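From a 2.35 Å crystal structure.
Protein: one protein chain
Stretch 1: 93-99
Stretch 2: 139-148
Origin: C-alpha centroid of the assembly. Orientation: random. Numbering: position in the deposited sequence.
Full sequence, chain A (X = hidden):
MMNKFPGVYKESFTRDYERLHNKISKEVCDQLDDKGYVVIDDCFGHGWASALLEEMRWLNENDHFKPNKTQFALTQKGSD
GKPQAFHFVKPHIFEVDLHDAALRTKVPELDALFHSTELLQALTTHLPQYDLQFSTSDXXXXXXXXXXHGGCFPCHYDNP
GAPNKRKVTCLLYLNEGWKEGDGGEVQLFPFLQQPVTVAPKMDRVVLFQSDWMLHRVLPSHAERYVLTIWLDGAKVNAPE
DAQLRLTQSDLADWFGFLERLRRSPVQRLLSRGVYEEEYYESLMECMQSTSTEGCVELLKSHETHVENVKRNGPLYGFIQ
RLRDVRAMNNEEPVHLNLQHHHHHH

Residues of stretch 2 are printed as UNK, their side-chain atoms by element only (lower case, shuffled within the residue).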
# COMPACT_ATOMS: atom_id res chain seq x y z
N ILE A 93 -1.80 12.31 -12.91
CA ILE A 93 -1.13 11.10 -12.44
C ILE A 93 -0.23 10.39 -13.45
O ILE A 93 -0.68 9.84 -14.41
CB ILE A 93 -2.12 10.11 -11.83
CG1 ILE A 93 -2.67 10.72 -10.55
CG2 ILE A 93 -1.43 8.79 -11.52
CD1 ILE A 93 -3.99 10.15 -10.15
N PHE A 94 1.05 10.36 -13.15
CA PHE A 94 2.03 9.80 -14.09
C PHE A 94 2.99 8.84 -13.37
O PHE A 94 3.35 9.04 -12.21
CB PHE A 94 2.82 10.93 -14.77
CG PHE A 94 1.95 12.01 -15.36
CD1 PHE A 94 1.54 13.10 -14.60
CD2 PHE A 94 1.52 11.92 -16.68
CE1 PHE A 94 0.73 14.09 -15.14
CE2 PHE A 94 0.71 12.91 -17.23
CZ PHE A 94 0.31 13.99 -16.46
N GLU A 95 3.41 7.80 -14.08
CA GLU A 95 4.17 6.72 -13.47
C GLU A 95 5.34 6.26 -14.32
O GLU A 95 5.33 6.42 -15.54
CB GLU A 95 3.25 5.54 -13.16
CG GLU A 95 2.22 5.84 -12.08
CD GLU A 95 1.28 4.68 -11.82
OE1 GLU A 95 1.21 3.77 -12.68
OE2 GLU A 95 0.61 4.67 -10.75
N VAL A 96 6.34 5.68 -13.68
CA VAL A 96 7.41 4.99 -14.40
C VAL A 96 7.85 3.76 -13.60
O VAL A 96 7.93 3.78 -12.38
CB VAL A 96 8.60 5.93 -14.70
CG1 VAL A 96 9.00 6.72 -13.48
CG2 VAL A 96 9.79 5.13 -15.22
N ASP A 97 8.08 2.67 -14.31
CA ASP A 97 8.57 1.45 -13.71
C ASP A 97 10.08 1.40 -13.92
O ASP A 97 10.55 1.72 -15.01
CB ASP A 97 7.86 0.24 -14.33
CG ASP A 97 8.13 -1.04 -13.60
OD1 ASP A 97 9.27 -1.24 -13.14
OD2 ASP A 97 7.18 -1.85 -13.49
N LEU A 98 10.83 1.02 -12.90
CA LEU A 98 12.29 1.02 -13.03
C LEU A 98 12.86 -0.38 -13.31
O LEU A 98 14.03 -0.65 -13.01
CB LEU A 98 12.94 1.61 -11.78
CG LEU A 98 12.80 3.13 -11.56
CD1 LEU A 98 13.76 3.63 -10.50
CD2 LEU A 98 13.01 3.91 -12.85
N HIS A 99 12.05 -1.26 -13.90
CA HIS A 99 12.49 -2.60 -14.27
C HIS A 99 13.54 -2.55 -15.39
O HIS A 99 14.38 -3.44 -15.51
CB HIS A 99 11.31 -3.46 -14.71
CG HIS A 99 10.76 -3.09 -16.05
ND1 HIS A 99 9.78 -2.14 -16.22
CD2 HIS A 99 11.07 -3.54 -17.29
CE1 HIS A 99 9.50 -2.02 -17.51
NE2 HIS A 99 10.27 -2.86 -18.18
N UNK A 139 10.07 -8.27 -7.65
CA UNK A 139 10.02 -6.97 -7.01
C UNK A 139 9.61 -5.99 -8.11
O UNK A 139 9.94 -6.18 -9.28
n UNK A 139 14.32 -6.93 -6.24
c UNK A 139 11.37 -6.56 -6.38
n UNK A 139 16.41 -6.01 -6.08
c UNK A 139 13.74 -5.71 -6.82
c UNK A 139 12.35 -5.95 -7.38
n UNK A 139 16.07 -8.16 -5.35
c UNK A 139 15.59 -7.04 -5.89
N UNK A 140 8.86 -4.96 -7.73
CA UNK A 140 8.49 -3.90 -8.65
C UNK A 140 8.83 -2.60 -7.98
O UNK A 140 8.50 -2.41 -6.82
c UNK A 140 6.97 -3.90 -9.00
o UNK A 140 6.64 -5.05 -9.79
c UNK A 140 6.57 -2.64 -9.76
N UNK A 141 9.47 -1.69 -8.70
CA UNK A 141 9.72 -0.37 -8.15
C UNK A 141 9.06 0.67 -9.03
O UNK A 141 9.49 0.92 -10.16
c UNK A 141 11.23 -0.12 -8.02
c UNK A 141 11.67 1.01 -7.10
c UNK A 141 12.98 0.61 -6.42
c UNK A 141 11.81 2.32 -7.85
N UNK A 142 8.01 1.29 -8.51
CA UNK A 142 7.23 2.24 -9.31
C UNK A 142 7.38 3.68 -8.77
O UNK A 142 7.35 3.91 -7.56
c UNK A 142 2.52 2.56 -9.12
c UNK A 142 4.86 2.71 -10.17
c UNK A 142 3.42 2.16 -10.31
n UNK A 142 2.37 4.04 -8.89
c UNK A 142 5.76 1.82 -9.34
N UNK A 143 7.58 4.63 -9.68
CA UNK A 143 7.57 6.04 -9.34
C UNK A 143 6.25 6.66 -9.78
O UNK A 143 5.74 6.34 -10.85
c UNK A 143 8.74 6.77 -10.00
c UNK A 143 10.43 6.06 -8.31
c UNK A 143 10.13 6.18 -9.79
c UNK A 143 11.16 7.04 -10.49
N UNK A 144 5.70 7.54 -8.95
CA UNK A 144 4.42 8.15 -9.26
C UNK A 144 4.41 9.64 -8.95
O UNK A 144 4.78 10.06 -7.86
n UNK A 144 0.26 6.43 -8.68
c UNK A 144 1.95 8.16 -8.68
c UNK A 144 3.29 7.48 -8.49
o UNK A 144 0.41 7.78 -6.88
c UNK A 144 0.81 7.44 -8.00
N UNK A 145 3.99 10.43 -9.94
CA UNK A 145 3.74 11.85 -9.72
C UNK A 145 2.24 12.11 -9.86
O UNK A 145 1.62 11.70 -10.85
c UNK A 145 4.62 14.19 -10.32
c UNK A 145 5.36 15.02 -11.38
n UNK A 145 4.52 15.26 -12.55
n UNK A 145 3.04 16.47 -13.82
n UNK A 145 3.81 17.32 -11.82
c UNK A 145 4.53 12.71 -10.71
c UNK A 145 3.78 16.35 -12.72
N UNK A 146 1.67 12.75 -8.86
CA UNK A 146 0.29 13.18 -8.90
C UNK A 146 0.27 14.70 -8.98
O UNK A 146 0.72 15.38 -8.05
o UNK A 146 -2.40 13.80 -8.57
c UNK A 146 -1.92 13.15 -7.64
n UNK A 146 -2.64 12.80 -6.57
c UNK A 146 -0.48 12.68 -7.67
N UNK A 147 -0.25 15.22 -10.09
CA UNK A 147 -0.26 16.66 -10.36
C UNK A 147 -0.89 17.49 -9.26
O UNK A 147 -0.47 18.63 -9.01
c UNK A 147 -0.98 16.92 -11.68
N UNK A 148 -1.89 16.92 -8.58
CA UNK A 148 -2.65 17.62 -7.57
C UNK A 148 -3.97 18.08 -8.15
O UNK A 148 -4.41 19.19 -7.92
O HOH W 1 10.71 -2.62 -11.28

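Position 139 carries three carbons, a nitrogen, and then a carbon bearing two more nitrogens: a guanidinium on a flexible stem, hence Arg 139. It makes no contact with stretch 1, and its charged end is hydrogen-bonded elsewhere in the structure.

At position 140 one carbon carries an oxygen and a second carbon, the short branched pattern of threonine. The methyl of Thr 140 reaches stretch 1, its CG2 lying 3.9 Å from Asp 97 OD2. Branching at CB suits the extended backbone of a strand.

Position 141 has four carbons, forked at the second, and no polar atom; one end of the fork lies against Leu 98. This is Leu 141, whose CD2 packs 3.5 Å from CD1 of Leu 98. Both residues are buried, a fitting place for hydrocarbon. The backbone adds a hydrogen bond from Leu 98 N to Leu 141 O (3.1 Å), and a water accepts from Leu 141 N (3.0 Å) while donating to Asp 97 OD1 (2.7 Å).

Four carbons in a row ending in nitrogen identify position 142 as Lys 142. Its chain leaves on the same face as Glu 95 and bends at its last two torsions, both p, bringing NZ to 2.6 Å from Glu 95 OE2 in a salt bridge. A long chain lets the charge reach a carboxylate two residues out of register, on the same face of the sheet.

Position 143 again shows four carbons forked at the second, now on the face of Val 96. It is Leu 143: its CB meets Val 96 CG1 at 3.5 Å, and its CD1 lies 4.3 Å from Leu 98 CD1, so the buried side chain extends the apolar patch.

Position 144 has three carbons, the third carrying one oxygen and one nitrogen, an amide: Gln 144. Directly paired with Glu 95, it donates from NE2 to Glu 95 OE2 (2.7 Å). One carboxylate oxygen thus accepts from both the amide and the lysine.

At position 145 the guanidinium pattern returns, three carbons and a nitrogen before the forked end, giving Arg 145. Its NH2 approaches Phe 94 CE1 to 3.6 Å, obliquely, while NH1 is satisfied elsewhere in the structure.

Position 146 holds two carbons, the second with an oxygen and a nitrogen: Asn 146. Its OD1 lies 3.7 Å from Ile 93 CG1 and accepts from the backbone N of residue 148 (3.2 Å), steadying the chain as the strand ends.

A single carbon makes position 147 Ala 147, exposed and only lightly covered by Ile 93. Position 148 has no side chain and is Gly 148; at its backbone angles a CB would jam against the preceding carbonyl oxygen.

The contact is an antiparallel strand pair. Phe 94 and Arg 145 exchange two backbone hydrogen bonds (N to O, 2.7 Å each way), as do Val 96 and Leu 143. Side chains alternate between a polar face, centred on Glu 95, and a face where Val 96 meets Leu 143 and Phe 94 meets Arg 145.

Stretch 2 (139-148) RTLKLQRNAG
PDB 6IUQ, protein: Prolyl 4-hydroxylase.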